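Local atomic coordinates of PadR family transcriptional regulator (Listeria monocytogenes, PDB entry 6ABQ), a protein that probably binds DNA as a dimeric PadR-family transcription factor and regulates gene expression in response to a ligand. Residues G9-L14 with F45-E50. Numbering follows the deposited sequence.
Sequences GLTELL and FDEIVE
Backbone with helical phi/psi at 10-14, entered through Gly-9 at positive phi (68°), lies beside the irregular loop 45-50, with the CA atoms of Thr-11 and Glu-47 7.3 Å apart. Leu-14 carries the apolar half. Its CD2 sits over the middle of the Phe-45 ring in a CH-pi contact, 3.8 Å from the centroid, while its other branch, CD1, meets CD1 of Ile-48 at 3.6 Å. Leu-10 crosses Phe-45 at about a right angle and sets its CD1 at the ring edge, 3.8 Å from Phe-45 CD1, so the leucines hold face and edge. Glu-47, extended beyond CG, accepts the Gly-9 N-H at OE1 (3.0 Å, 157°), the donor standing above the carboxylate plane. Two waters also donate to OE1: one accepts from Leu-10 N, the other lies 2.5 Å from Thr-11 OG1. Three donors thus grip OE1 of the surface residue Glu-47, consistent with a charged carboxylate. The contact ties the N-terminal segment before helix 17-27 to the linker between helices 33-42 and 50-62 of the winged helix-turn-helix domain; Asn-41 of helix 33-42 bonds the carbonyls of Phe-45 and Ile-48, and Ile-102 of the second subunit packs on Leu-10, Leu-14 and Phe-45.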
loop_
_atom_site.group_PDB
_atom_site.type_symbol
_atom_site.label_atom_id
_atom_site.label_comp_id
_atom_site.label_asym_id
_atom_site.label_seq_id
_atom_site.Cartn_x
_atom_site.Cartn_y
_atom_site.Cartn_z
ATOM N N GLY B 9 -12.795 -2.321 -0.031
ATOM C CA GLY B 9 -11.721 -3.286 -0.276
ATOM C C GLY B 9 -10.346 -2.670 -0.462
ATOM O O GLY B 9 -9.526 -3.209 -1.201
ATOM N N LEU B 10 -10.100 -1.547 0.219
ATOM C CA LEU B 10 -8.838 -0.803 0.100
ATOM C C LEU B 10 -7.794 -1.137 1.172
ATOM O O LEU B 10 -6.661 -0.649 1.097
ATOM C CB LEU B 10 -9.096 0.713 0.096
ATOM C CG LEU B 10 -10.110 1.357 -0.856
ATOM C CD1 LEU B 10 -10.321 2.817 -0.482
ATOM C CD2 LEU B 10 -9.692 1.230 -2.314
ATOM N N THR B 11 -8.165 -1.977 2.145
ATOM C CA THR B 11 -7.324 -2.237 3.332
ATOM C C THR B 11 -5.891 -2.679 2.998
ATOM O O THR B 11 -4.931 -2.037 3.447
ATOM C CB THR B 11 -7.993 -3.224 4.322
ATOM O OG1 THR B 11 -9.327 -2.783 4.591
ATOM C CG2 THR B 11 -7.222 -3.287 5.650
ATOM N N GLU B 12 -5.763 -3.745 2.202
ATOM C CA GLU B 12 -4.455 -4.294 1.816
ATOM C C GLU B 12 -3.574 -3.264 1.095
ATOM O O GLU B 12 -2.404 -3.106 1.448
ATOM C CB GLU B 12 -4.606 -5.571 0.974
ATOM C CG GLU B 12 -5.069 -6.801 1.752
ATOM C CD GLU B 12 -6.579 -7.013 1.710
ATOM O OE1 GLU B 12 -7.351 -6.043 1.924
ATOM O OE2 GLU B 12 -6.997 -8.170 1.461
ATOM N N LEU B 13 -4.162 -2.555 0.124
ATOM C CA LEU B 13 -3.475 -1.534 -0.685
ATOM C C LEU B 13 -2.982 -0.320 0.091
ATOM O O LEU B 13 -2.048 0.352 -0.347
ATOM C CB LEU B 13 -4.374 -1.063 -1.835
ATOM C CG LEU B 13 -4.150 -1.626 -3.239
ATOM C CD1 LEU B 13 -4.531 -3.096 -3.334
ATOM C CD2 LEU B 13 -4.908 -0.807 -4.273
ATOM N N LEU B 14 -3.620 -0.050 1.231
ATOM C CA LEU B 14 -3.287 1.087 2.092
ATOM C C LEU B 14 -2.131 0.836 3.071
ATOM O O LEU B 14 -1.700 1.765 3.765
ATOM C CB LEU B 14 -4.533 1.558 2.854
ATOM C CG LEU B 14 -5.618 2.324 2.094
ATOM C CD1 LEU B 14 -6.850 2.477 2.975
ATOM C CD2 LEU B 14 -5.141 3.686 1.594
ATOM N N PHE B 45 -11.362 6.790 2.849
ATOM C CA PHE B 45 -10.911 5.487 3.334
ATOM C C PHE B 45 -11.881 4.998 4.413
ATOM O O PHE B 45 -11.619 5.085 5.620
ATOM C CB PHE B 45 -9.439 5.521 3.776
ATOM C CG PHE B 45 -8.482 6.049 2.720
ATOM C CD1 PHE B 45 -8.623 5.703 1.364
ATOM C CD2 PHE B 45 -7.414 6.876 3.088
ATOM C CE1 PHE B 45 -7.747 6.192 0.402
ATOM C CE2 PHE B 45 -6.527 7.358 2.129
ATOM C CZ PHE B 45 -6.696 7.019 0.784
ATOM N N ASP B 46 -13.011 4.490 3.921
ATOM C CA ASP B 46 -14.229 4.211 4.690
ATOM C C ASP B 46 -14.186 3.027 5.642
ATOM O O ASP B 46 -15.018 2.939 6.541
ATOM C CB ASP B 46 -15.401 3.972 3.726
ATOM C CG ASP B 46 -16.249 5.203 3.515
ATOM O OD1 ASP B 46 -16.541 5.914 4.508
ATOM O OD2 ASP B 46 -16.644 5.451 2.354
ATOM N N GLU B 47 -13.259 2.102 5.430
ATOM C CA GLU B 47 -13.296 0.848 6.178
ATOM C C GLU B 47 -12.336 0.785 7.368
ATOM O O GLU B 47 -12.479 -0.113 8.205
ATOM C CB GLU B 47 -13.178 -0.367 5.245
ATOM C CG GLU B 47 -14.430 -0.572 4.399
ATOM C CD GLU B 47 -14.390 -1.810 3.522
ATOM O OE1 GLU B 47 -13.359 -2.053 2.859
ATOM O OE2 GLU B 47 -15.408 -2.541 3.483
ATOM N N ILE B 48 -11.397 1.740 7.463
ATOM C CA ILE B 48 -10.494 1.860 8.622
ATOM C C ILE B 48 -11.303 2.129 9.892
ATOM O O ILE B 48 -12.074 3.093 9.943
ATOM C CB ILE B 48 -9.418 2.966 8.430
ATOM C CG1 ILE B 48 -8.322 2.502 7.482
ATOM C CG2 ILE B 48 -8.740 3.350 9.740
ATOM C CD1 ILE B 48 -8.365 3.213 6.161
ATOM N N VAL B 49 -11.122 1.275 10.894
ATOM C CA VAL B 49 -11.771 1.423 12.183
ATOM C C VAL B 49 -10.788 2.034 13.197
ATOM O O VAL B 49 -9.557 2.005 13.002
ATOM C CB VAL B 49 -12.410 0.088 12.682
ATOM C CG1 VAL B 49 -13.419 -0.447 11.664
ATOM C CG2 VAL B 49 -11.363 -0.976 13.011
ATOM N N GLU B 50 -11.360 2.599 14.259
ATOM C CA GLU B 50 -10.643 3.235 15.364
ATOM C C GLU B 50 -9.578 2.318 15.988
ATOM O O GLU B 50 -8.459 2.756 16.285
ATOM C CB GLU B 50 -11.678 3.621 16.421
ATOM C CG GLU B 50 -11.445 4.937 17.126
ATOM C CD GLU B 50 -12.317 5.076 18.362
ATOM O OE1 GLU B 50 -13.535 4.780 18.300
ATOM O OE2 GLU B 50 -11.769 5.471 19.408
HETATM O O HOH W 1 -11.768 0.115 2.024
HETATM O O HOH W 2 -10.967 -3.558 2.886
#